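PDB 3USZ: Exo-1,3/1,4-beta-glucanase from Pseudoalteromonas sp., which probably hydrolyses beta-1,3- and beta-1,4-glucosidic bonds from the ends of glucan chains, as a family 3 glycoside hydrolase. Local coordinates for residues V7-V12 and I234-L239; A70-K75 and L83-E88; W157-T162 and I211-H216; G578-S583 and Y606-T611. One frame throughout, in Å; residues are numbered along the deposited sequence.

Contact 1 of 4, residues V7-V12 and I234-L239; sequences VNWPYV and IDEKGL. With EDO (1,2-ethanediol), chain G.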
loop_
_atom_site.group_PDB
_atom_site.type_symbol
_atom_site.label_atom_id
_atom_site.label_comp_id
_atom_site.label_asym_id
_atom_site.label_seq_id
_atom_site.Cartn_x
_atom_site.Cartn_y
_atom_site.Cartn_z
ATOM N N VAL A 7 -14.964 24.514 -12.480
ATOM C CA VAL A 7 -13.831 23.721 -12.935
ATOM C C VAL A 7 -14.326 22.468 -13.667
ATOM O O VAL A 7 -15.202 21.740 -13.188
ATOM C CB VAL A 7 -12.918 23.344 -11.741
ATOM C CG1 VAL A 7 -11.739 22.461 -12.175
ATOM C CG2 VAL A 7 -12.417 24.609 -11.059
ATOM N N ASN A 8 -13.763 22.241 -14.843
ATOM C CA ASN A 8 -14.131 21.078 -15.634
ATOM C C ASN A 8 -13.129 19.942 -15.457
ATOM O O ASN A 8 -11.924 20.120 -15.596
ATOM C CB ASN A 8 -14.276 21.447 -17.111
ATOM C CG ASN A 8 -15.477 22.335 -17.371
ATOM O OD1 ASN A 8 -16.555 22.126 -16.815
ATOM N ND2 ASN A 8 -15.293 23.340 -18.212
ATOM N N TRP A 9 -13.647 18.767 -15.115
ATOM C CA TRP A 9 -12.814 17.576 -14.984
ATOM C C TRP A 9 -12.980 16.729 -16.254
ATOM O O TRP A 9 -14.055 16.702 -16.837
ATOM C CB TRP A 9 -13.265 16.768 -13.766
ATOM C CG TRP A 9 -13.074 17.444 -12.444
ATOM C CD1 TRP A 9 -13.708 18.570 -11.987
ATOM C CD2 TRP A 9 -12.206 17.013 -11.384
ATOM N NE1 TRP A 9 -13.280 18.868 -10.712
ATOM C CE2 TRP A 9 -12.357 17.929 -10.321
ATOM C CE3 TRP A 9 -11.319 15.938 -11.233
ATOM C CZ2 TRP A 9 -11.646 17.810 -9.123
ATOM C CZ3 TRP A 9 -10.613 15.817 -10.038
ATOM C CH2 TRP A 9 -10.787 16.745 -8.999
ATOM N N PRO A 10 -11.925 16.023 -16.683
ATOM C CA PRO A 10 -12.028 15.198 -17.896
ATOM C C PRO A 10 -12.807 13.900 -17.685
ATOM O O PRO A 10 -12.791 13.339 -16.586
ATOM C CB PRO A 10 -10.568 14.866 -18.202
ATOM C CG PRO A 10 -9.916 14.846 -16.850
ATOM C CD PRO A 10 -10.578 15.969 -16.090
ATOM N N TYR A 11 -13.486 13.425 -18.728
ATOM C CA TYR A 11 -14.109 12.107 -18.690
ATOM C C TYR A 11 -13.012 11.064 -18.927
ATOM O O TYR A 11 -12.283 11.132 -19.923
ATOM C CB TYR A 11 -15.223 11.996 -19.739
ATOM C CG TYR A 11 -15.946 10.660 -19.750
ATOM C CD1 TYR A 11 -17.090 10.464 -18.996
ATOM C CD2 TYR A 11 -15.498 9.607 -20.541
ATOM C CE1 TYR A 11 -17.768 9.256 -19.019
ATOM C CE2 TYR A 11 -16.171 8.394 -20.571
ATOM C CZ TYR A 11 -17.302 8.224 -19.804
ATOM O OH TYR A 11 -17.965 7.011 -19.812
ATOM N N VAL A 12 -12.874 10.112 -18.006
ATOM C CA VAL A 12 -11.737 9.191 -18.066
ATOM C C VAL A 12 -12.114 7.705 -18.060
ATOM O O VAL A 12 -11.242 6.859 -17.984
ATOM C CB VAL A 12 -10.726 9.462 -16.926
ATOM C CG1 VAL A 12 -10.078 10.851 -17.094
ATOM C CG2 VAL A 12 -11.412 9.355 -15.571
ATOM N N ILE A 234 -6.767 23.553 -0.794
ATOM C CA ILE A 234 -6.327 23.719 -2.165
ATOM C C ILE A 234 -7.553 24.026 -3.003
ATOM O O ILE A 234 -8.653 23.603 -2.651
ATOM C CB ILE A 234 -5.591 22.450 -2.676
ATOM C CG1 ILE A 234 -4.777 22.762 -3.936
ATOM C CG2 ILE A 234 -6.562 21.278 -2.890
ATOM C CD1 ILE A 234 -3.832 21.652 -4.362
ATOM N N ASP A 235 -7.387 24.784 -4.083
ATOM C CA ASP A 235 -8.534 25.053 -4.941
ATOM C C ASP A 235 -8.837 23.801 -5.759
ATOM O O ASP A 235 -8.032 22.865 -5.779
ATOM C CB ASP A 235 -8.345 26.313 -5.811
ATOM C CG ASP A 235 -7.152 26.222 -6.745
ATOM O OD1 ASP A 235 -6.770 27.269 -7.310
ATOM O OD2 ASP A 235 -6.587 25.123 -6.921
ATOM N N GLU A 236 -9.993 23.777 -6.417
ATOM C CA GLU A 236 -10.447 22.587 -7.129
ATOM C C GLU A 236 -9.541 22.207 -8.302
ATOM O O GLU A 236 -9.379 21.028 -8.611
ATOM C CB GLU A 236 -11.892 22.762 -7.612
ATOM C CG GLU A 236 -12.511 21.472 -8.178
ATOM C CD GLU A 236 -14.006 21.612 -8.441
ATOM O OE1 GLU A 236 -14.543 22.696 -8.147
ATOM O OE2 GLU A 236 -14.647 20.646 -8.926
ATOM N N LYS A 237 -8.959 23.196 -8.967
ATOM C CA LYS A 237 -8.047 22.904 -10.071
ATOM C C LYS A 237 -6.793 22.169 -9.582
ATOM O O LYS A 237 -6.261 21.301 -10.284
ATOM C CB LYS A 237 -7.674 24.188 -10.825
ATOM C CG LYS A 237 -8.781 24.686 -11.767
ATOM C CD LYS A 237 -8.404 25.978 -12.487
ATOM C CE LYS A 237 -8.486 27.181 -11.552
ATOM N NZ LYS A 237 -8.322 28.481 -12.273
ATOM N N GLY A 238 -6.334 22.508 -8.377
ATOM C CA GLY A 238 -5.163 21.859 -7.789
ATOM C C GLY A 238 -5.499 20.443 -7.350
ATOM O O GLY A 238 -4.707 19.520 -7.528
ATOM N N LEU A 239 -6.692 20.277 -6.780
ATOM C CA LEU A 239 -7.196 18.956 -6.424
ATOM C C LEU A 239 -7.174 18.033 -7.637
ATOM O O LEU A 239 -6.750 16.882 -7.533
ATOM C CB LEU A 239 -8.609 19.051 -5.862
ATOM C CG LEU A 239 -9.063 17.861 -5.014
ATOM C CD1 LEU A 239 -8.259 17.737 -3.704
ATOM C CD2 LEU A 239 -10.544 17.982 -4.726
HETATM C C1 EDO G . -10.440 24.451 -16.678
HETATM O O1 EDO G . -11.535 24.116 -15.823
HETATM C C2 EDO G . -9.169 24.538 -15.846
HETATM O O2 EDO G . -8.021 24.347 -16.687
HETATM O O HOH W 1 -16.489 20.976 -11.089
#
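In the family 3 TIM-barrel domain, V7 and W9 of the N-terminal arm lie against E236, K237 and L239 in the first turn of helix 236-243. The indole is the polar anchor: W9 NE1 donates to E236 OE2 at 2.9 Å, with an N-H...O angle of 159°. The acceptor sits at the edge of the indole, near its plane, while the bond reaches the anti side of a carboxylate turned 47° from the ring. E236 can reach that far because its CG is anti to the backbone N (chi1 -171°) and the chain runs on extended. A water donates to the same OE2 at 2.9 Å and also to V7 O at 2.6 Å, so the glutamate holds both the indole and the arm's backbone; H275 is a further partner of this oxygen. Valine suits the other flank, where its two methyls, CG1 and CG2, both lie 3.7 Å from K237 CG and press on the aliphatic part of the lysine. At the far end of the indole, W9 CH2 comes within 4.1 Å of L239 C. The helix itself starts with D235 as N-cap, its OD2 accepting from G238 N at 3.0 Å. On the outer side, N8 N donates to O1 of a 1,2-ethanediol molecule, probably from the crystallisation liquor, at 3.1 Å, and N8 O is bonded by R240. With the indole N-H and a water both donating to one oxygen, and H275 beside it, the carboxylate of E236 is likely to be ionised, and its negative charge would strengthen the hold on the indole N-H.

Contact 2 of 4, residues A70-K75 and L83-E88; sequences APYGNK and LKYADE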
loop_
_atom_site.group_PDB
_atom_site.type_symbol
_atom_site.label_atom_id
_atom_site.label_comp_id
_atom_site.label_asym_id
_atom_site.label_seq_id
_atom_site.Cartn_x
_atom_site.Cartn_y
_atom_site.Cartn_z
ATOM N N ALA A 70 -7.651 -12.828 11.689
ATOM C CA ALA A 70 -7.473 -14.114 10.989
ATOM C C ALA A 70 -8.608 -15.107 11.294
ATOM O O ALA A 70 -9.163 -15.092 12.389
ATOM C CB ALA A 70 -6.094 -14.724 11.260
ATOM N N PRO A 71 -8.969 -15.960 10.316
ATOM C CA PRO A 71 -10.193 -16.771 10.425
ATOM C C PRO A 71 -10.214 -17.682 11.654
ATOM O O PRO A 71 -9.242 -18.387 11.909
ATOM C CB PRO A 71 -10.173 -17.614 9.146
ATOM C CG PRO A 71 -9.280 -16.883 8.214
ATOM C CD PRO A 71 -8.240 -16.242 9.068
ATOM N N TYR A 72 -11.319 -17.640 12.393
ATOM C CA TYR A 72 -11.514 -18.420 13.618
ATOM C C TYR A 72 -10.584 -18.007 14.761
ATOM O O TYR A 72 -10.389 -18.767 15.708
ATOM C CB TYR A 72 -11.382 -19.925 13.353
ATOM C CG TYR A 72 -12.273 -20.461 12.258
ATOM C CD1 TYR A 72 -11.731 -21.065 11.126
ATOM C CD2 TYR A 72 -13.659 -20.374 12.352
ATOM C CE1 TYR A 72 -12.548 -21.570 10.120
ATOM C CE2 TYR A 72 -14.484 -20.879 11.350
ATOM C CZ TYR A 72 -13.920 -21.476 10.239
ATOM O OH TYR A 72 -14.725 -21.977 9.241
ATOM N N GLY A 73 -10.009 -16.811 14.672
ATOM C CA GLY A 73 -9.151 -16.296 15.729
ATOM C C GLY A 73 -7.708 -16.786 15.713
ATOM O O GLY A 73 -6.861 -16.270 16.448
ATOM N N ASN A 74 -7.421 -17.779 14.877
ATOM C CA ASN A 74 -6.083 -18.354 14.792
ATOM C C ASN A 74 -5.097 -17.437 14.081
ATOM O O ASN A 74 -5.222 -17.213 12.879
ATOM C CB ASN A 74 -6.136 -19.710 14.091
ATOM C CG ASN A 74 -6.882 -20.750 14.900
ATOM O OD1 ASN A 74 -6.722 -20.838 16.120
ATOM N ND2 ASN A 74 -7.708 -21.542 14.227
ATOM N N LYS A 75 -4.120 -16.927 14.836
ATOM C CA LYS A 75 -3.113 -15.978 14.351
ATOM C C LYS A 75 -2.545 -16.343 12.980
ATOM O O LYS A 75 -2.453 -15.506 12.082
ATOM C CB LYS A 75 -1.962 -15.896 15.357
ATOM C CG LYS A 75 -2.394 -15.687 16.800
ATOM C CD LYS A 75 -2.288 -14.226 17.204
ATOM C CE LYS A 75 -2.436 -14.060 18.707
ATOM N NZ LYS A 75 -2.084 -12.684 19.153
ATOM N N LEU A 83 -10.093 -21.328 3.436
ATOM C CA LEU A 83 -11.124 -21.726 2.478
ATOM C C LEU A 83 -12.376 -22.288 3.158
ATOM O O LEU A 83 -13.481 -22.174 2.626
ATOM C CB LEU A 83 -10.574 -22.724 1.464
ATOM C CG LEU A 83 -9.453 -22.218 0.550
ATOM C CD1 LEU A 83 -8.936 -23.335 -0.342
ATOM C CD2 LEU A 83 -9.949 -21.051 -0.287
ATOM N N LYS A 84 -12.209 -22.892 4.330
ATOM C CA LYS A 84 -13.365 -23.376 5.084
ATOM C C LYS A 84 -14.217 -22.206 5.566
ATOM O O LYS A 84 -15.445 -22.260 5.534
ATOM C CB LYS A 84 -12.932 -24.216 6.286
ATOM C CG LYS A 84 -14.073 -24.534 7.257
ATOM C CD LYS A 84 -13.575 -25.265 8.497
ATOM C CE LYS A 84 -14.673 -25.379 9.545
ATOM N NZ LYS A 84 -14.146 -25.839 10.860
ATOM N N TYR A 85 -13.550 -21.157 6.032
ATOM C CA TYR A 85 -14.236 -19.951 6.465
ATOM C C TYR A 85 -14.985 -19.329 5.285
ATOM O O TYR A 85 -16.173 -19.019 5.388
ATOM C CB TYR A 85 -13.237 -18.946 7.038
ATOM C CG TYR A 85 -13.898 -17.799 7.758
ATOM C CD1 TYR A 85 -14.150 -17.867 9.122
ATOM C CD2 TYR A 85 -14.288 -16.653 7.075
ATOM C CE1 TYR A 85 -14.760 -16.821 9.792
ATOM C CE2 TYR A 85 -14.905 -15.604 7.737
ATOM C CZ TYR A 85 -15.139 -15.695 9.094
ATOM O OH TYR A 85 -15.752 -14.659 9.756
ATOM N N ALA A 86 -14.280 -19.162 4.166
ATOM C CA ALA A 86 -14.866 -18.589 2.956
ATOM C C ALA A 86 -16.084 -19.383 2.486
ATOM O O ALA A 86 -17.099 -18.796 2.098
ATOM C CB ALA A 86 -13.812 -18.476 1.839
ATOM N N ASP A 87 -15.988 -20.713 2.529
ATOM C CA ASP A 87 -17.126 -21.575 2.179
ATOM C C ASP A 87 -18.304 -21.373 3.140
ATOM O O ASP A 87 -19.444 -21.251 2.702
ATOM C CB ASP A 87 -16.741 -23.063 2.184
ATOM C CG ASP A 87 -16.034 -23.513 0.907
ATOM O OD1 ASP A 87 -15.860 -22.709 -0.047
ATOM O OD2 ASP A 87 -15.648 -24.709 0.866
ATOM N N GLU A 88 -18.036 -21.355 4.446
ATOM C CA GLU A 88 -19.111 -21.155 5.420
ATOM C C GLU A 88 -19.868 -19.848 5.181
ATOM O O GLU A 88 -21.098 -19.819 5.224
ATOM C CB GLU A 88 -18.578 -21.163 6.849
ATOM C CG GLU A 88 -18.413 -22.534 7.453
ATOM C CD GLU A 88 -18.330 -22.463 8.959
ATOM O OE1 GLU A 88 -19.328 -22.809 9.627
ATOM O OE2 GLU A 88 -17.275 -22.038 9.470
#
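The Y72 ring has Y85 over one face, where CD1 stands 3.7 Å above the plane and offset toward the rim, and E88 OE2 at its edge, near the plane. Y85 presents its own edge, making a T-shaped pair with centroids 5.3 Å apart and planes at 73°. The Y85 ring also meets that of W107, on strand 106-110. At the phenol end, Y72 OH donates to E88 OE2 at 2.6 Å, reaching the anti side of the carboxylate and 19° out of its plane. K84 crosses the phenol at about a right angle, its extended chain bringing CG to 3.3 Å from Y72 OH, so that aliphatic carbons rather than the ammonium group lie against the oxygen.

This is the link after strand 62-65 in the TIM barrel, where the chain turns before entering helix 79-93. Residues A70 to G73 form a type II beta turn, closed by G73 N bonding A70 O at 3.0 Å, and the turn projects Y72 over the helix. G73 has a positive phi, a conformation in which a beta carbon would jam against the preceding carbonyl. An alanine in place of E88 would remove the acceptor, and the Y72 hydroxyl would probably lose its mate on the helix, leaving the ring freer to shift against Y85. On the same side of the Y72 ring as Y85, P71 CB packs on Y85 CB at 4.0 Å; Y85 has CG anti to the backbone N (chi1 -168°), which directs its ring toward both turn residues, and the rigid proline also touches W82 and W107.

Contact 3 of 4, residues W157-T162 and I211-H216; sequences WSFAPT and IATAKH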
loop_
_atom_site.group_PDB
_atom_site.type_symbol
_atom_site.label_atom_id
_atom_site.label_comp_id
_atom_site.label_asym_id
_atom_site.label_seq_id
_atom_site.Cartn_x
_atom_site.Cartn_y
_atom_site.Cartn_z
ATOM N N TRP A 157 -11.579 -9.836 -3.595
ATOM C CA TRP A 157 -11.555 -8.386 -3.727
ATOM C C TRP A 157 -10.383 -7.822 -2.914
ATOM O O TRP A 157 -10.298 -8.030 -1.705
ATOM C CB TRP A 157 -12.921 -7.840 -3.276
ATOM C CG TRP A 157 -13.085 -6.329 -3.158
ATOM C CD1 TRP A 157 -12.306 -5.354 -3.726
ATOM C CD2 TRP A 157 -14.094 -5.647 -2.398
ATOM N NE1 TRP A 157 -12.777 -4.105 -3.365
ATOM C CE2 TRP A 157 -13.868 -4.261 -2.547
ATOM C CE3 TRP A 157 -15.168 -6.077 -1.603
ATOM C CZ2 TRP A 157 -14.676 -3.304 -1.934
ATOM C CZ3 TRP A 157 -15.964 -5.130 -0.995
ATOM C CH2 TRP A 157 -15.715 -3.754 -1.162
ATOM N N SER A 158 -9.463 -7.135 -3.587
ATOM C CA SER A 158 -8.302 -6.551 -2.900
ATOM C C SER A 158 -8.196 -5.034 -3.077
ATOM O O SER A 158 -8.494 -4.504 -4.150
ATOM C CB SER A 158 -7.016 -7.209 -3.389
ATOM O OG SER A 158 -6.837 -6.979 -4.771
ATOM N N PHE A 159 -7.760 -4.336 -2.031
ATOM C CA PHE A 159 -7.644 -2.878 -2.094
ATOM C C PHE A 159 -6.231 -2.498 -2.536
ATOM O O PHE A 159 -5.286 -2.640 -1.769
ATOM C CB PHE A 159 -7.955 -2.220 -0.735
ATOM C CG PHE A 159 -9.208 -2.725 -0.067
ATOM C CD1 PHE A 159 -9.339 -2.644 1.309
ATOM C CD2 PHE A 159 -10.263 -3.256 -0.805
ATOM C CE1 PHE A 159 -10.483 -3.094 1.940
ATOM C CE2 PHE A 159 -11.406 -3.715 -0.179
ATOM C CZ PHE A 159 -11.521 -3.639 1.191
ATOM N N ALA A 160 -6.104 -2.031 -3.773
ATOM C CA ALA A 160 -4.825 -1.628 -4.365
ATOM C C ALA A 160 -5.153 -1.212 -5.794
ATOM O O ALA A 160 -6.031 -1.807 -6.409
ATOM C CB ALA A 160 -3.832 -2.800 -4.365
ATOM N N PRO A 161 -4.462 -0.197 -6.334
ATOM C CA PRO A 161 -3.337 0.564 -5.773
ATOM C C PRO A 161 -3.734 1.751 -4.901
ATOM O O PRO A 161 -4.879 2.207 -4.917
ATOM C CB PRO A 161 -2.649 1.108 -7.025
ATOM C CG PRO A 161 -3.806 1.350 -7.984
ATOM C CD PRO A 161 -4.791 0.241 -7.706
ATOM N N THR A 162 -2.752 2.263 -4.168
ATOM C CA THR A 162 -2.869 3.518 -3.451
ATOM C C THR A 162 -2.313 4.590 -4.355
ATOM O O THR A 162 -1.143 4.526 -4.738
ATOM C CB THR A 162 -2.005 3.520 -2.180
ATOM O OG1 THR A 162 -2.557 2.615 -1.218
ATOM C CG2 THR A 162 -1.938 4.915 -1.579
ATOM N N ILE A 211 -11.130 -8.427 -8.033
ATOM C CA ILE A 211 -11.738 -7.098 -8.075
ATOM C C ILE A 211 -10.776 -6.142 -7.362
ATOM O O ILE A 211 -10.302 -6.454 -6.280
ATOM C CB ILE A 211 -13.118 -7.102 -7.357
ATOM C CG1 ILE A 211 -14.120 -7.996 -8.102
ATOM C CG2 ILE A 211 -13.682 -5.706 -7.245
ATOM C CD1 ILE A 211 -15.365 -8.355 -7.283
ATOM N N ALA A 212 -10.468 -4.994 -7.965
ATOM C CA ALA A 212 -9.552 -4.032 -7.340
ATOM C C ALA A 212 -10.240 -2.759 -6.833
ATOM O O ALA A 212 -11.308 -2.381 -7.313
ATOM C CB ALA A 212 -8.415 -3.668 -8.295
ATOM N N THR A 213 -9.591 -2.095 -5.881
ATOM C CA THR A 213 -10.044 -0.817 -5.342
ATOM C C THR A 213 -8.909 0.209 -5.347
ATOM O O THR A 213 -7.883 0.008 -4.695
ATOM C CB THR A 213 -10.513 -0.955 -3.883
ATOM O OG1 THR A 213 -11.658 -1.799 -3.823
ATOM C CG2 THR A 213 -10.880 0.422 -3.300
ATOM N N ALA A 214 -9.085 1.312 -6.066
ATOM C CA ALA A 214 -8.091 2.381 -6.035
ATOM C C ALA A 214 -8.398 3.318 -4.872
ATOM O O ALA A 214 -9.539 3.760 -4.717
ATOM C CB ALA A 214 -8.072 3.153 -7.355
ATOM N N LYS A 215 -7.386 3.605 -4.053
ATOM C CA LYS A 215 -7.564 4.466 -2.883
ATOM C C LYS A 215 -6.512 5.592 -2.805
ATOM O O LYS A 215 -5.447 5.481 -3.410
ATOM C CB LYS A 215 -7.572 3.609 -1.616
ATOM C CG LYS A 215 -6.401 2.683 -1.456
ATOM C CD LYS A 215 -6.792 1.483 -0.612
ATOM C CE LYS A 215 -5.620 0.952 0.193
ATOM N NZ LYS A 215 -4.474 0.488 -0.638
ATOM N N HIS A 216 -6.807 6.704 -2.125
ATOM C CA HIS A 216 -8.124 7.053 -1.597
ATOM C C HIS A 216 -8.583 8.314 -2.313
ATOM O O HIS A 216 -7.773 9.174 -2.637
ATOM C CB HIS A 216 -8.038 7.331 -0.099
ATOM C CG HIS A 216 -7.525 6.173 0.694
ATOM N ND1 HIS A 216 -6.179 5.942 0.887
ATOM C CD2 HIS A 216 -8.176 5.165 1.322
ATOM C CE1 HIS A 216 -6.025 4.853 1.620
ATOM N NE2 HIS A 216 -7.220 4.362 1.894
#
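T213 OG1 accepts the indole N-H of W157 at 2.6 Å from NE1, an almost straight bond (169°) lying close to the ring plane, and S257 of the next strand adds a weak bond to the same hydroxyl. A threonine provides this oxygen with OG1 anti to its carbonyl carbon (chi1 -64°), on the face of the sheet it shares with W157, F159 and K215. Farther along, K215 NZ meets T162 OG1 at 2.9 Å, with a weak bond to F159 O and a long, weak ion pair to D110.

Strands 157-162 and 211-217 are parallel neighbours in the TIM barrel, joined through a beta-alpha-beta crossover by helix 182-197, on which S158 and P161 pack. The ladder starts with S158 N to I211 O at 2.9 Å and finishes with K215 N to P161 O at 3.0 Å. Between them it is irregular: A160 is an extra residue between the F159-T213 and P161-A214 pairs, its N making only a weak bond to T213 O, and the peptides before P161 and H216 are cis. The buried polar groups thus find partners among neighbouring strands, and the hydroxyl of T162 is the closest of three partners that help to place the amino end of K215.

Contact 4 of 4, residues G578-S583 and Y606-T611; sequences GKLSFS and YGYGLT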
loop_
_atom_site.group_PDB
_atom_site.type_symbol
_atom_site.label_atom_id
_atom_site.label_comp_id
_atom_site.label_asym_id
_atom_site.label_seq_id
_atom_site.Cartn_x
_atom_site.Cartn_y
_atom_site.Cartn_z
ATOM N N GLY A 578 17.770 2.999 -9.407
ATOM C CA GLY A 578 16.739 3.823 -8.800
ATOM C C GLY A 578 17.045 5.314 -8.834
ATOM O O GLY A 578 18.205 5.725 -8.833
ATOM N N LYS A 579 15.988 6.120 -8.860
ATOM C CA LYS A 579 16.082 7.575 -8.910
ATOM C C LYS A 579 15.026 8.101 -7.955
ATOM O O LYS A 579 13.925 7.555 -7.901
ATOM C CB LYS A 579 15.738 8.082 -10.317
ATOM C CG LYS A 579 16.619 7.541 -11.429
ATOM C CD LYS A 579 18.058 7.968 -11.226
ATOM C CE LYS A 579 18.983 7.354 -12.271
ATOM N NZ LYS A 579 20.324 8.010 -12.257
ATOM N N LEU A 580 15.336 9.170 -7.228
ATOM C CA LEU A 580 14.401 9.730 -6.249
ATOM C C LEU A 580 13.043 10.066 -6.862
ATOM O O LEU A 580 12.977 10.703 -7.913
ATOM C CB LEU A 580 14.986 10.995 -5.604
ATOM C CG LEU A 580 16.165 10.780 -4.649
ATOM C CD1 LEU A 580 16.672 12.113 -4.102
ATOM C CD2 LEU A 580 15.755 9.834 -3.504
ATOM N N SER A 581 11.970 9.624 -6.204
ATOM C CA SER A 581 10.615 9.998 -6.591
ATOM C C SER A 581 10.045 11.020 -5.607
ATOM O O SER A 581 8.937 11.529 -5.797
ATOM C CB SER A 581 9.708 8.761 -6.671
ATOM O OG SER A 581 9.563 8.153 -5.400
ATOM N N PHE A 582 10.816 11.289 -4.553
ATOM C CA PHE A 582 10.565 12.364 -3.590
ATOM C C PHE A 582 11.851 13.197 -3.454
ATOM O O PHE A 582 12.951 12.637 -3.453
ATOM C CB PHE A 582 10.198 11.791 -2.214
ATOM C CG PHE A 582 8.794 11.234 -2.126
ATOM C CD1 PHE A 582 7.774 11.978 -1.553
ATOM C CD2 PHE A 582 8.503 9.964 -2.609
ATOM C CE1 PHE A 582 6.484 11.469 -1.469
ATOM C CE2 PHE A 582 7.228 9.449 -2.519
ATOM C CZ PHE A 582 6.212 10.203 -1.953
ATOM N N SER A 583 11.714 14.517 -3.331
ATOM C CA SER A 583 12.865 15.411 -3.187
ATOM C C SER A 583 13.504 15.301 -1.804
ATOM O O SER A 583 12.798 15.245 -0.804
ATOM C CB SER A 583 12.439 16.863 -3.437
ATOM O OG SER A 583 11.985 17.044 -4.772
ATOM N N TYR A 606 14.457 15.568 -7.214
ATOM C CA TYR A 606 13.648 14.550 -7.873
ATOM C C TYR A 606 14.424 14.077 -9.096
ATOM O O TYR A 606 14.944 14.888 -9.851
ATOM C CB TYR A 606 12.303 15.155 -8.290
ATOM C CG TYR A 606 11.371 14.224 -9.032
ATOM C CD1 TYR A 606 10.390 13.504 -8.352
ATOM C CD2 TYR A 606 11.455 14.077 -10.415
ATOM C CE1 TYR A 606 9.531 12.653 -9.027
ATOM C CE2 TYR A 606 10.597 13.222 -11.094
ATOM C CZ TYR A 606 9.636 12.516 -10.393
ATOM O OH TYR A 606 8.782 11.672 -11.063
ATOM N N GLY A 607 14.537 12.767 -9.267
ATOM C CA GLY A 607 15.251 12.215 -10.402
ATOM C C GLY A 607 16.724 11.954 -10.160
ATOM O O GLY A 607 17.402 11.396 -11.024
ATOM N N TYR A 608 17.230 12.367 -9.003
ATOM C CA TYR A 608 18.638 12.139 -8.668
ATOM C C TYR A 608 18.888 10.695 -8.277
ATOM O O TYR A 608 18.072 10.085 -7.594
ATOM C CB TYR A 608 19.060 13.034 -7.505
ATOM C CG TYR A 608 20.471 12.811 -6.968
ATOM C CD1 TYR A 608 20.715 11.905 -5.939
ATOM C CD2 TYR A 608 21.548 13.553 -7.456
ATOM C CE1 TYR A 608 22.001 11.721 -5.427
ATOM C CE2 TYR A 608 22.840 13.381 -6.950
ATOM C CZ TYR A 608 23.059 12.464 -5.938
ATOM O OH TYR A 608 24.333 12.297 -5.437
ATOM N N GLY A 609 20.033 10.165 -8.687
ATOM C CA GLY A 609 20.474 8.860 -8.237
ATOM C C GLY A 609 21.808 8.499 -8.847
ATOM O O GLY A 609 21.920 8.404 -10.064
ATOM N N LEU A 610 22.825 8.295 -8.013
ATOM C CA LEU A 610 24.143 7.934 -8.529
ATOM C C LEU A 610 24.169 6.492 -9.004
ATOM O O LEU A 610 23.324 5.686 -8.614
ATOM C CB LEU A 610 25.217 8.134 -7.462
ATOM C CG LEU A 610 25.407 9.564 -6.946
ATOM C CD1 LEU A 610 26.489 9.607 -5.854
ATOM C CD2 LEU A 610 25.738 10.507 -8.095
ATOM N N THR A 611 25.126 6.176 -9.867
ATOM C CA THR A 611 25.397 4.796 -10.233
ATOM C C THR A 611 26.906 4.574 -10.189
ATOM O O THR A 611 27.680 5.509 -9.971
ATOM C CB THR A 611 24.879 4.410 -11.648
ATOM O OG1 THR A 611 25.785 4.887 -12.654
ATOM C CG2 THR A 611 23.476 4.962 -11.908
HETATM O O HOH W 2 20.763 5.520 -7.327
HETATM O O HOH W 3 20.201 10.726 -12.410
#
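L580 and Y608 join two irregular segments of the family 3 C-terminal domain, which run roughly antiparallel, their end-to-end directions 146° apart. L580 N donates to Y608 O at 2.9 Å, and L580 O takes G607 N, also at 2.9 Å, so one residue is held through both its backbone polar groups. This inner half is the close-packed one. The leucine side chain lies by Y608 and also against V399 and F604, a greasy setting that suits it. L580 O stands 3.8 Å above one face of the Y606 ring, while S581 O lies at the ring's edge, 3.5 Å from CE1. Beyond it S583 OG bonds Y600 and E180, and E180 is a calcium ligand, which places this end of the contact beside the metal site.

The outer half is looser and watered. K579 turns about its CB-CG bond (chi2 -62°) to lay its chain along G607 and G609, and NZ donates in the carbonyl plane to a lone pair of G609 O at 2.7 Å. A water accepts from NZ at 2.7 Å and donates to G607 O. Cutting this side chain back to an alanine would probably leave G609 O without its charged donor and uncover the glycine backbone. Glycine is apt at both places: G607 has a positive phi of 91°, and a beta carbon on G609 would run into G578 O and K579 CD. At the end of the contact a second water bridges the segments, donating to G578 O at 3.0 Å and to L610 O at 2.9 Å.

From the N terminus, contact 1 closes the longest loop, bringing the arm at 7-12 back against the start of helix 236-243 after more than 220 residues. Contacts 2 and 3 are nested inside that loop, one after the other: contact 2 is a short-range closure between a turn and helix 79-93, and contact 3 pairs neighbouring strands close to the centre of the folded chain. Contacts 1 and 2 lie on opposite sides of the chain's centre, about 43 Å apart between their centres. Contact 4 follows in series, joining two segments of the C-terminal domain near the calcium site, with its nearest atoms about 10 Å from contact 3. None cross.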